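Local coordinates for CbsA (Xanthomonas oryzae pv. oryzae, PDB 5XYH), which hydrolyses cellulose as an exo-acting 1,4-beta-cellobiosidase, probably releasing cellobiose from chain ends, and serves the bacterium as a plant cell-wall degrading enzyme, at residues 17-22 against 357-362; 49-54 against 67-72; 55-60 against 124-129; 62-67 against 375-380. All coordinates share one frame; numbering follows the deposited sequence.

Contact 1 (17-22 against 357-362); sequences PDYSKE and YVWGKG
Trp359 is the first residue of 357-362 to meet Tyr19 of helix 17-27, immediately after strand 354-358 gives out at Val358. Its six-membered ring brings CZ3 to 4.3 Å from Tyr19 OH, a loose van der Waals approach. The polar end of the indole is occupied elsewhere, with NE1 bonded to the carbonyl O of Met344, and Tyr45 meets the indole edge to face. Val42 of helix 33-42 touches both Trp359 and Tyr19, so the two aromatic side chains share an apolar neighbour. At Gly360 the chain turns. This is the C-terminal end of a parallel strand in the distorted beta/alpha barrel of glycoside hydrolase family 6, the end at which enzymes of this family build their substrate tunnel or cleft. Past Lys361, Gly362 then receives the main contact, with no side chain of its own to hold the tyrosine off. Tyr19 CE1 lies 3.7 Å from Gly362 CA and equally close to Gly362 C, the ring coming obliquely onto bare main chain. With CG anti to the backbone N (chi1 -174°), Tyr19 projects from its helix toward this loop. Its hydroxyl passes 3.9 Å from Gly362 C and ends in a hydrogen bond to the carbonyl O of Gly363.

Contact 2 (49-54 against 67-72); sequences VWLDSI and LSLQGH
Val49 lays both methyls against one face of the His72 imidazole, joining strand 49-51 to helix 69-79. Strand 49-51, helix 69-79 (after the short helix 54-58) and the parallel strand 86-92 form a beta-alpha-beta unit, the repeating element of the family 6 barrel, and this is the strand-to-helix interface inside it. From CB, which points toward the strand, the His72 side chain leaves with CG anti to the carbonyl carbon (chi1 -73°), and CG comes 4.2 Å from Val49 CG2. ND1 passes under the same methyl and is hydrogen-bonded to Tyr14 OH, which helps to fix the rotation of the ring. CE1 is 3.7 Å from Val49 CG2. On the other branch CD2 faces Val49 CG1, and at the tip NE2 is the atom nearest the valine, 3.5 Å from Val49 CG1. Taken as a whole, the ring accepts a CH-pi contact: Val49 CG2 stands 3.8 Å from the His72 ring centroid, 16° off the normal. The opposite face is covered by Leu67 CB, centred 3.7 Å above the plane, so the imidazole is sandwiched between aliphatic groups. Farther along, Leu51 CD1 and Leu69 CD1 meet at 4.5 Å, a looser apolar contact. The helix start itself is capped by Ser68, whose OG accepts from Gly71 N at 2.8 Å.

Contact 3 (55-60 against 124-129); sequences DAIYGG and IDVIAS
Ile57 pushes its forked side chain into the shallow hollow between Val126 and Ile127, one turn of helix 113-131 receiving both prongs. The CG2 prong butts against Val126 CG1 at 3.8 Å. The longer prong reaches farther in, and Ile57 CD1 settles 3.6 Å from Ile127 CG1, the two isoleucines crossing at about a right angle so that a methyl end lies against a methylene flank. Val126, in turn, is a bump of its own. With CG1 anti to its backbone N (chi1 171°), that methyl fits the notch between Ile57 CG2 and the phenol end of Tyr58, whose OH is 3.8 Å from Val126 CG1. The tyrosine thus borders an otherwise apolar contact on its exposed side. Just behind it the short helix stops: Asp55 O takes both Tyr58 N and Gly59 N, and Gly59 turns the chain off with positive phi. The pairing fits short helix 54-58 against the long helix 113-131. Ile124 of the latter turns its CB away from this contact, and its side chain touches helix 170-183, while Ile127 CD1 also packs on Leu51 of strand 49-51.

Contact 4 (62-67 against 375-380); sequences RNAGRL and NKQGKG
Two side-chain amides, those of Asn63 and Gln377, stand close across this contact and yet are joined through water. Asn63 OD1 lies 3.3 Å from Gln377 NE2, but the angle is too poor for a direct hydrogen bond, with the amide planes 40° apart. One water completes the link: it donates to Asn63 OD1 at 2.9 Å and accepts from Gln377 NE2 at 2.8 Å. A chi1 of -166° swings the Asn63 amide out toward the facing loop, and OD1 is the amide atom that meets Gln377, whose extended chain comes across it at about a right angle, grazing Ala64 CB with NE2. The other end of the glutamine is held too. Lys379 NZ bonds to Gln377 OE1 at 3.1 Å from well above the carbonyl plane, and the same ammonium reaches the carbonyl O of Ala406. Each loop is stiffened from within. Asn375 OD1 grips two backbone groups, Gln377 N at 2.9 Å and Lys379 N at 3.1 Å, the second almost straight and on a lone pair. Asn375 ND2 returns a bond to Lys379 O at 2.8 Å. On the facing side, Arg66 N bonds to Asn63 O at 2.9 Å across positive-phi Ala64 and Gly65. Two loops thus meet near the surface of the catalytic domain, a type I' beta turn at 63-66 and an Asx turn begun by Asn375.

How the contacts relate
Contacts 2 and 3 are close neighbours, their centres 6 Å apart, tied by Leu69 N to Ile57 O at 2.9 Å. Contact 4 continues from them along the chain: it shares Leu67 with contact 2, and Gly60 N bonds to Arg66 O at 2.8 Å. Contact 1 is reached through Asp18 OD2, 2.9 Å from Leu67 N, and through Gly360 O, 2.8 Å from Trp50 NE1, but stays about 8 Å from contact 3 at the nearest atoms. Contacts 1 and 4 bring loops from late in the chain onto helix 17-27 and onto the turn 62-67. Segments 357-362 and 49-54 both leave C-terminal strand ends, probably the cellulose-binding side, as in other family 6 enzymes.

Contact 1 (17-22 against 357-362)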
loop_
_atom_site.group_PDB
_atom_site.type_symbol
_atom_site.label_atom_id
_atom_site.label_comp_id
_atom_site.label_asym_id
_atom_site.label_seq_id
_atom_site.Cartn_x
_atom_site.Cartn_y
_atom_site.Cartn_z
ATOM N N PRO A 17 3.729 12.058 14.257
ATOM C CA PRO A 17 2.937 13.146 14.855
ATOM C C PRO A 17 2.111 13.912 13.842
ATOM O O PRO A 17 1.140 14.576 14.230
ATOM C CB PRO A 17 3.995 14.044 15.515
ATOM C CG PRO A 17 5.281 13.675 14.883
ATOM C CD PRO A 17 5.176 12.234 14.477
ATOM N N ASP A 18 2.445 13.833 12.552
ATOM C CA ASP A 18 1.592 14.485 11.563
ATOM C C ASP A 18 0.270 13.743 11.408
ATOM O O ASP A 18 -0.781 14.366 11.222
ATOM C CB ASP A 18 2.310 14.585 10.229
ATOM C CG ASP A 18 3.519 15.483 10.293
ATOM O OD1 ASP A 18 3.490 16.463 11.076
ATOM O OD2 ASP A 18 4.492 15.202 9.560
ATOM N N TYR A 19 0.308 12.407 11.444
ATOM C CA TYR A 19 -0.935 11.642 11.444
ATOM C C TYR A 19 -1.726 11.908 12.721
ATOM O O TYR A 19 -2.945 12.101 12.673
ATOM C CB TYR A 19 -0.627 10.150 11.274
ATOM C CG TYR A 19 -1.839 9.262 11.127
ATOM C CD1 TYR A 19 -2.576 9.246 9.947
ATOM C CD2 TYR A 19 -2.244 8.429 12.163
ATOM C CE1 TYR A 19 -3.696 8.439 9.810
ATOM C CE2 TYR A 19 -3.361 7.613 12.033
ATOM C CZ TYR A 19 -4.083 7.627 10.852
ATOM O OH TYR A 19 -5.193 6.811 10.718
ATOM N N SER A 20 -1.041 11.942 13.873
ATOM C CA SER A 20 -1.709 12.336 15.116
ATOM C C SER A 20 -2.401 13.689 14.971
ATOM O O SER A 20 -3.555 13.852 15.389
ATOM C CB SER A 20 -0.706 12.361 16.274
ATOM O OG SER A 20 -0.140 11.069 16.461
ATOM N N LYS A 21 -1.723 14.668 14.362
ATOM C CA LYS A 21 -2.329 15.992 14.244
ATOM C C LYS A 21 -3.544 15.960 13.324
ATOM O O LYS A 21 -4.552 16.622 13.598
ATOM C CB LYS A 21 -1.291 16.998 13.753
ATOM C CG LYS A 21 -1.886 18.343 13.347
ATOM C CD LYS A 21 -0.843 19.438 13.361
ATOM C CE LYS A 21 0.419 19.014 12.627
ATOM N NZ LYS A 21 1.429 20.112 12.629
ATOM N N GLU A 22 -3.473 15.176 12.240
ATOM C CA GLU A 22 -4.643 14.960 11.389
ATOM C C GLU A 22 -5.797 14.367 12.190
ATOM O O GLU A 22 -6.930 14.856 12.127
ATOM C CB GLU A 22 -4.279 14.042 10.214
ATOM C CG GLU A 22 -3.391 14.690 9.144
ATOM C CD GLU A 22 -3.006 13.744 8.014
ATOM O OE1 GLU A 22 -2.549 12.629 8.316
ATOM O OE2 GLU A 22 -3.147 14.118 6.828
ATOM N N TYR A 357 1.651 -7.147 9.788
ATOM C CA TYR A 357 0.594 -6.286 9.260
ATOM C C TYR A 357 1.016 -4.848 9.526
ATOM O O TYR A 357 1.450 -4.531 10.634
ATOM C CB TYR A 357 -0.761 -6.560 9.916
ATOM C CG TYR A 357 -1.280 -7.981 9.778
ATOM C CD1 TYR A 357 -1.099 -8.712 8.610
ATOM C CD2 TYR A 357 -1.962 -8.584 10.821
ATOM C CE1 TYR A 357 -1.573 -10.022 8.491
ATOM C CE2 TYR A 357 -2.442 -9.879 10.719
ATOM C CZ TYR A 357 -2.247 -10.591 9.555
ATOM O OH TYR A 357 -2.726 -11.873 9.466
ATOM N N VAL A 358 0.924 -3.985 8.506
ATOM C CA VAL A 358 1.365 -2.599 8.623
ATOM C C VAL A 358 0.227 -1.697 8.154
ATOM O O VAL A 358 -0.651 -2.108 7.393
ATOM C CB VAL A 358 2.651 -2.299 7.812
ATOM C CG1 VAL A 358 3.819 -3.204 8.247
ATOM C CG2 VAL A 358 2.387 -2.424 6.314
ATOM N N TRP A 359 0.235 -0.460 8.637
ATOM C CA TRP A 359 -0.657 0.559 8.087
ATOM C C TRP A 359 0.189 1.336 7.090
ATOM O O TRP A 359 0.822 2.342 7.426
ATOM C CB TRP A 359 -1.243 1.445 9.181
ATOM C CG TRP A 359 -2.328 0.768 9.936
ATOM C CD1 TRP A 359 -2.700 -0.546 9.842
ATOM C CD2 TRP A 359 -3.217 1.370 10.880
ATOM N NE1 TRP A 359 -3.752 -0.794 10.676
ATOM C CE2 TRP A 359 -4.085 0.360 11.336
ATOM C CE3 TRP A 359 -3.353 2.664 11.397
ATOM C CZ2 TRP A 359 -5.090 0.604 12.283
ATOM C CZ3 TRP A 359 -4.349 2.907 12.345
ATOM C CH2 TRP A 359 -5.202 1.884 12.774
ATOM N N GLY A 360 0.239 0.816 5.862
ATOM C CA GLY A 360 1.002 1.471 4.812
ATOM C C GLY A 360 0.463 2.845 4.491
ATOM O O GLY A 360 1.212 3.816 4.397
ATOM N N LYS A 361 -0.844 2.949 4.321
ATOM C CA LYS A 361 -1.491 4.239 4.169
ATOM C C LYS A 361 -2.390 4.465 5.373
ATOM O O LYS A 361 -3.341 3.703 5.587
ATOM C CB LYS A 361 -2.294 4.310 2.873
ATOM C CG LYS A 361 -3.118 5.585 2.767
ATOM C CD LYS A 361 -2.885 6.287 1.446
ATOM C CE LYS A 361 -3.807 7.506 1.324
ATOM N NZ LYS A 361 -3.543 8.219 0.052
ATOM N N GLY A 362 -2.093 5.506 6.147
ATOM C CA GLY A 362 -2.902 5.853 7.307
ATOM C C GLY A 362 -4.325 6.229 6.950
ATOM O O GLY A 362 -4.549 7.134 6.136
#

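Contact 2 (49-54 against 67-72)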
loop_
_atom_site.group_PDB
_atom_site.type_symbol
_atom_site.label_atom_id
_atom_site.label_comp_id
_atom_site.label_asym_id
_atom_site.label_seq_id
_atom_site.Cartn_x
_atom_site.Cartn_y
_atom_site.Cartn_z
ATOM N N VAL A 49 5.264 6.708 6.449
ATOM C CA VAL A 49 5.486 8.068 5.951
ATOM C C VAL A 49 5.749 8.011 4.451
ATOM O O VAL A 49 6.755 7.443 4.017
ATOM C CB VAL A 49 6.671 8.734 6.667
ATOM C CG1 VAL A 49 7.003 10.057 5.991
ATOM C CG2 VAL A 49 6.378 8.917 8.149
ATOM N N TRP A 50 4.880 8.635 3.654
ATOM C CA TRP A 50 5.011 8.607 2.199
ATOM C C TRP A 50 5.966 9.705 1.757
ATOM O O TRP A 50 5.692 10.891 1.967
ATOM C CB TRP A 50 3.650 8.782 1.515
ATOM C CG TRP A 50 2.821 7.565 1.656
ATOM C CD1 TRP A 50 2.306 7.069 2.816
ATOM C CD2 TRP A 50 2.417 6.667 0.614
ATOM N NE1 TRP A 50 1.607 5.918 2.565
ATOM C CE2 TRP A 50 1.661 5.644 1.222
ATOM C CE3 TRP A 50 2.620 6.626 -0.769
ATOM C CZ2 TRP A 50 1.114 4.589 0.499
ATOM C CZ3 TRP A 50 2.063 5.580 -1.491
ATOM C CH2 TRP A 50 1.320 4.577 -0.855
ATOM N N LEU A 51 7.093 9.311 1.166
ATOM C CA LEU A 51 7.988 10.266 0.509
ATOM C C LEU A 51 7.586 10.359 -0.962
ATOM O O LEU A 51 8.230 9.808 -1.855
ATOM C CB LEU A 51 9.440 9.838 0.672
ATOM C CG LEU A 51 9.922 9.722 2.118
ATOM C CD1 LEU A 51 11.335 9.149 2.169
ATOM C CD2 LEU A 51 9.851 11.067 2.833
ATOM N N ASP A 52 6.466 11.050 -1.199
ATOM C CA ASP A 52 5.840 11.055 -2.512
ATOM C C ASP A 52 6.368 12.152 -3.429
ATOM O O ASP A 52 5.812 12.346 -4.513
ATOM C CB ASP A 52 4.312 11.164 -2.379
ATOM C CG ASP A 52 3.858 12.427 -1.669
ATOM O OD1 ASP A 52 4.529 12.871 -0.710
ATOM O OD2 ASP A 52 2.807 12.967 -2.071
ATOM N N SER A 53 7.433 12.849 -3.036
ATOM C CA SER A 53 8.099 13.820 -3.899
ATOM C C SER A 53 9.438 14.154 -3.268
ATOM O O SER A 53 9.676 13.870 -2.093
ATOM C CB SER A 53 7.270 15.098 -4.070
ATOM O OG SER A 53 7.157 15.745 -2.816
ATOM N N ILE A 54 10.305 14.789 -4.060
ATOM C CA ILE A 54 11.529 15.353 -3.497
ATOM C C ILE A 54 11.193 16.316 -2.368
ATOM O O ILE A 54 11.836 16.303 -1.312
ATOM C CB ILE A 54 12.357 16.035 -4.600
ATOM C CG1 ILE A 54 12.788 14.994 -5.639
ATOM C CG2 ILE A 54 13.551 16.761 -3.997
ATOM C CD1 ILE A 54 13.238 15.596 -6.966
ATOM N N LEU A 67 6.553 17.111 8.731
ATOM C CA LEU A 67 7.939 16.957 9.154
ATOM C C LEU A 67 8.835 16.622 7.965
ATOM O O LEU A 67 8.414 15.968 7.009
ATOM C CB LEU A 67 8.064 15.843 10.196
ATOM C CG LEU A 67 7.556 16.129 11.607
ATOM C CD1 LEU A 67 7.712 14.897 12.456
ATOM C CD2 LEU A 67 8.303 17.310 12.220
ATOM N N SER A 68 10.089 17.070 8.042
ATOM C CA SER A 68 11.117 16.587 7.129
ATOM C C SER A 68 11.465 15.135 7.445
ATOM O O SER A 68 11.158 14.617 8.522
ATOM C CB SER A 68 12.384 17.431 7.247
ATOM O OG SER A 68 13.052 17.114 8.457
ATOM N N LEU A 69 12.148 14.484 6.499
ATOM C CA LEU A 69 12.650 13.137 6.750
ATOM C C LEU A 69 13.499 13.107 8.012
ATOM O O LEU A 69 13.345 12.215 8.849
ATOM C CB LEU A 69 13.449 12.621 5.548
ATOM C CG LEU A 69 14.127 11.248 5.726
ATOM C CD1 LEU A 69 13.139 10.133 6.156
ATOM C CD2 LEU A 69 14.910 10.827 4.494
ATOM N N GLN A 70 14.384 14.098 8.188
ATOM C CA GLN A 70 15.181 14.141 9.411
ATOM C C GLN A 70 14.310 14.365 10.641
ATOM O O GLN A 70 14.585 13.806 11.711
ATOM C CB GLN A 70 16.245 15.226 9.316
ATOM C CG GLN A 70 17.177 15.035 8.153
ATOM C CD GLN A 70 18.321 16.010 8.191
ATOM O OE1 GLN A 70 18.601 16.609 9.236
ATOM N NE2 GLN A 70 19.000 16.177 7.055
ATOM N N GLY A 71 13.265 15.190 10.519
ATOM C CA GLY A 71 12.357 15.378 11.644
ATOM C C GLY A 71 11.666 14.087 12.056
ATOM O O GLY A 71 11.490 13.814 13.248
ATOM N N HIS A 72 11.252 13.286 11.072
ATOM C CA HIS A 72 10.682 11.976 11.361
ATOM C C HIS A 72 11.688 11.099 12.080
ATOM O O HIS A 72 11.357 10.431 13.061
ATOM C CB HIS A 72 10.245 11.288 10.071
ATOM C CG HIS A 72 9.017 11.867 9.459
ATOM N ND1 HIS A 72 7.791 11.859 10.092
ATOM C CD2 HIS A 72 8.812 12.433 8.248
ATOM C CE1 HIS A 72 6.891 12.409 9.300
ATOM N NE2 HIS A 72 7.485 12.769 8.178
#

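Contact 3 (55-60 against 124-129)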
loop_
_atom_site.group_PDB
_atom_site.type_symbol
_atom_site.label_atom_id
_atom_site.label_comp_id
_atom_site.label_asym_id
_atom_site.label_seq_id
_atom_site.Cartn_x
_atom_site.Cartn_y
_atom_site.Cartn_z
ATOM N N ASP A 55 10.164 17.151 -2.565
ATOM C CA ASP A 55 9.749 18.097 -1.529
ATOM C C ASP A 55 9.404 17.401 -0.219
ATOM O O ASP A 55 9.618 17.971 0.856
ATOM C CB ASP A 55 8.551 18.922 -2.001
ATOM C CG ASP A 55 8.947 20.079 -2.919
ATOM O OD1 ASP A 55 10.114 20.545 -2.871
ATOM O OD2 ASP A 55 8.077 20.540 -3.683
ATOM N N ALA A 56 8.855 16.181 -0.279
ATOM C CA ALA A 56 8.516 15.469 0.950
ATOM C C ALA A 56 9.754 15.176 1.797
ATOM O O ALA A 56 9.643 15.056 3.021
ATOM C CB ALA A 56 7.770 14.169 0.627
ATOM N N ILE A 57 10.941 15.082 1.184
ATOM C CA ILE A 57 12.149 14.846 1.980
ATOM C C ILE A 57 12.413 16.016 2.916
ATOM O O ILE A 57 12.906 15.832 4.041
ATOM C CB ILE A 57 13.367 14.585 1.069
ATOM C CG1 ILE A 57 13.148 13.340 0.206
ATOM C CG2 ILE A 57 14.626 14.423 1.900
ATOM C CD1 ILE A 57 14.191 13.158 -0.885
ATOM N N TYR A 58 12.076 17.231 2.478
ATOM C CA TYR A 58 12.415 18.455 3.195
ATOM C C TYR A 58 11.302 18.958 4.104
ATOM O O TYR A 58 11.591 19.652 5.085
ATOM C CB TYR A 58 12.816 19.546 2.188
ATOM C CG TYR A 58 14.029 19.129 1.389
ATOM C CD1 TYR A 58 15.310 19.328 1.886
ATOM C CD2 TYR A 58 13.898 18.491 0.164
ATOM C CE1 TYR A 58 16.418 18.920 1.177
ATOM C CE2 TYR A 58 15.002 18.077 -0.553
ATOM C CZ TYR A 58 16.257 18.294 -0.045
ATOM O OH TYR A 58 17.368 17.887 -0.744
ATOM N N GLY A 59 10.045 18.624 3.814
ATOM C CA GLY A 59 8.972 18.983 4.722
ATOM C C GLY A 59 8.764 20.486 4.839
ATOM O O GLY A 59 9.078 21.262 3.935
ATOM N N GLY A 60 8.211 20.890 5.978
ATOM C CA GLY A 60 7.948 22.293 6.241
ATOM C C GLY A 60 7.108 22.927 5.151
ATOM O O GLY A 60 6.123 22.350 4.661
ATOM N N ILE A 124 16.684 9.523 -4.403
ATOM C CA ILE A 124 17.257 8.340 -3.746
ATOM C C ILE A 124 18.550 8.688 -3.001
ATOM O O ILE A 124 18.750 8.275 -1.850
ATOM C CB ILE A 124 17.499 7.206 -4.759
ATOM C CG1 ILE A 124 16.175 6.656 -5.334
ATOM C CG2 ILE A 124 18.269 6.088 -4.082
ATOM C CD1 ILE A 124 15.202 6.122 -4.287
ATOM N N ASP A 125 19.464 9.421 -3.652
ATOM C CA ASP A 125 20.740 9.724 -3.002
ATOM C C ASP A 125 20.537 10.520 -1.708
ATOM O O ASP A 125 21.197 10.249 -0.697
ATOM C CB ASP A 125 21.664 10.478 -3.963
ATOM C CG ASP A 125 22.343 9.559 -4.993
ATOM O OD1 ASP A 125 22.145 8.325 -4.960
ATOM O OD2 ASP A 125 23.065 10.089 -5.861
ATOM N N VAL A 126 19.613 11.488 -1.719
ATOM C CA VAL A 126 19.371 12.319 -0.541
ATOM C C VAL A 126 18.751 11.490 0.576
ATOM O O VAL A 126 19.151 11.600 1.744
ATOM C CB VAL A 126 18.492 13.529 -0.911
ATOM C CG1 VAL A 126 18.048 14.281 0.329
ATOM C CG2 VAL A 126 19.251 14.471 -1.858
ATOM N N ILE A 127 17.783 10.629 0.239
ATOM C CA ILE A 127 17.205 9.724 1.235
ATOM C C ILE A 127 18.274 8.808 1.814
ATOM O O ILE A 127 18.371 8.632 3.037
ATOM C CB ILE A 127 16.058 8.906 0.621
ATOM C CG1 ILE A 127 14.916 9.844 0.213
ATOM C CG2 ILE A 127 15.573 7.845 1.612
ATOM C CD1 ILE A 127 13.891 9.197 -0.633
ATOM N N ALA A 128 19.073 8.189 0.940
ATOM C CA ALA A 128 20.078 7.235 1.402
ATOM C C ALA A 128 21.120 7.897 2.303
ATOM O O ALA A 128 21.510 7.329 3.334
ATOM C CB ALA A 128 20.748 6.571 0.202
ATOM N N SER A 129 21.582 9.097 1.945
ATOM C CA SER A 129 22.581 9.745 2.795
ATOM C C SER A 129 21.972 10.192 4.113
ATOM O O SER A 129 22.638 10.141 5.152
ATOM C CB SER A 129 23.225 10.923 2.075
ATOM O OG SER A 129 22.268 11.931 1.819
#

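Contact 4 (62-67 against 375-380)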
loop_
_atom_site.group_PDB
_atom_site.type_symbol
_atom_site.label_atom_id
_atom_site.label_comp_id
_atom_site.label_asym_id
_atom_site.label_seq_id
_atom_site.Cartn_x
_atom_site.Cartn_y
_atom_site.Cartn_z
ATOM N N ARG A 62 7.794 23.251 2.203
ATOM C CA ARG A 62 7.838 22.503 0.962
ATOM C C ARG A 62 6.858 21.339 0.947
ATOM O O ARG A 62 6.624 20.776 -0.117
ATOM C CB ARG A 62 9.258 22.006 0.693
ATOM C CG ARG A 62 10.228 23.141 0.357
ATOM C CD ARG A 62 11.671 22.668 0.203
ATOM N NE ARG A 62 11.866 21.794 -0.952
ATOM C CZ ARG A 62 13.056 21.400 -1.397
ATOM N NH1 ARG A 62 14.167 21.803 -0.795
ATOM N NH2 ARG A 62 13.135 20.598 -2.446
ATOM N N ASN A 63 6.268 20.964 2.084
ATOM C CA ASN A 63 5.346 19.829 2.018
ATOM C C ASN A 63 4.233 19.972 3.059
ATOM O O ASN A 63 4.110 19.188 3.993
ATOM C CB ASN A 63 6.089 18.500 2.175
ATOM C CG ASN A 63 5.233 17.319 1.786
ATOM O OD1 ASN A 63 4.449 17.402 0.834
ATOM N ND2 ASN A 63 5.366 16.213 2.524
ATOM N N ALA A 64 3.391 20.992 2.867
ATOM C CA ALA A 64 2.135 21.153 3.606
ATOM C C ALA A 64 2.341 21.163 5.121
ATOM O O ALA A 64 1.462 20.738 5.878
ATOM C CB ALA A 64 1.122 20.070 3.219
ATOM N N GLY A 65 3.495 21.654 5.576
ATOM C CA GLY A 65 3.812 21.712 6.989
ATOM C C GLY A 65 4.258 20.409 7.616
ATOM O O GLY A 65 4.516 20.382 8.824
ATOM N N ARG A 66 4.353 19.324 6.848
ATOM C CA ARG A 66 4.736 18.045 7.428
ATOM C C ARG A 66 6.204 18.060 7.865
ATOM O O ARG A 66 7.001 18.892 7.431
ATOM C CB ARG A 66 4.505 16.916 6.420
ATOM C CG ARG A 66 3.053 16.648 6.102
ATOM C CD ARG A 66 2.922 15.519 5.084
ATOM N NE ARG A 66 1.529 15.134 4.838
ATOM C CZ ARG A 66 0.915 14.122 5.438
ATOM N NH1 ARG A 66 1.565 13.390 6.331
ATOM N NH2 ARG A 66 -0.350 13.843 5.147
ATOM N N LEU A 67 6.553 17.111 8.731
ATOM C CA LEU A 67 7.939 16.957 9.154
ATOM C C LEU A 67 8.835 16.622 7.965
ATOM O O LEU A 67 8.414 15.968 7.009
ATOM C CB LEU A 67 8.064 15.843 10.196
ATOM C CG LEU A 67 7.556 16.129 11.607
ATOM C CD1 LEU A 67 7.712 14.897 12.456
ATOM C CD2 LEU A 67 8.303 17.310 12.220
ATOM N N ASN A 375 -4.511 24.014 -5.893
ATOM C CA ASN A 375 -3.526 23.641 -4.895
ATOM C C ASN A 375 -2.148 23.924 -5.463
ATOM O O ASN A 375 -1.965 24.030 -6.680
ATOM C CB ASN A 375 -3.660 22.169 -4.482
ATOM C CG ASN A 375 -3.193 21.215 -5.561
ATOM O OD1 ASN A 375 -2.040 20.778 -5.558
ATOM N ND2 ASN A 375 -4.085 20.890 -6.500
ATOM N N LYS A 376 -1.175 24.053 -4.565
ATOM C CA LYS A 376 0.188 24.343 -4.984
ATOM C C LYS A 376 1.087 23.116 -4.988
ATOM O O LYS A 376 2.302 23.263 -5.120
ATOM C CB LYS A 376 0.794 25.436 -4.099
ATOM C CG LYS A 376 -0.023 26.719 -4.113
ATOM C CD LYS A 376 -0.072 27.339 -5.511
ATOM C CE LYS A 376 1.249 28.025 -5.831
ATOM N NZ LYS A 376 1.603 28.993 -4.752
ATOM N N GLN A 377 0.529 21.911 -4.883
ATOM C CA GLN A 377 1.334 20.695 -4.911
ATOM C C GLN A 377 1.239 19.947 -6.227
ATOM O O GLN A 377 1.798 18.854 -6.344
ATOM C CB GLN A 377 0.931 19.761 -3.781
ATOM C CG GLN A 377 1.164 20.319 -2.402
ATOM C CD GLN A 377 0.860 19.284 -1.351
ATOM O OE1 GLN A 377 -0.299 18.854 -1.188
ATOM N NE2 GLN A 377 1.904 18.837 -0.649
ATOM N N GLY A 378 0.543 20.494 -7.213
ATOM C CA GLY A 378 0.420 19.797 -8.477
ATOM C C GLY A 378 -0.403 18.535 -8.398
ATOM O O GLY A 378 -0.105 17.557 -9.099
ATOM N N LYS A 379 -1.425 18.516 -7.552
ATOM C CA LYS A 379 -2.293 17.352 -7.432
ATOM C C LYS A 379 -3.552 17.547 -8.267
ATOM O O LYS A 379 -4.257 18.548 -8.114
ATOM C CB LYS A 379 -2.621 17.083 -5.967
ATOM C CG LYS A 379 -1.365 16.636 -5.239
ATOM C CD LYS A 379 -1.502 16.649 -3.735
ATOM C CE LYS A 379 -0.298 15.939 -3.074
ATOM N NZ LYS A 379 -0.491 15.791 -1.576
ATOM N N GLY A 380 -3.829 16.583 -9.138
ATOM C CA GLY A 380 -4.841 16.712 -10.160
ATOM C C GLY A 380 -6.139 16.007 -9.826
ATOM O O GLY A 380 -6.478 15.785 -8.655
HETATM O O HOH W 1 1.677 16.620 1.056
#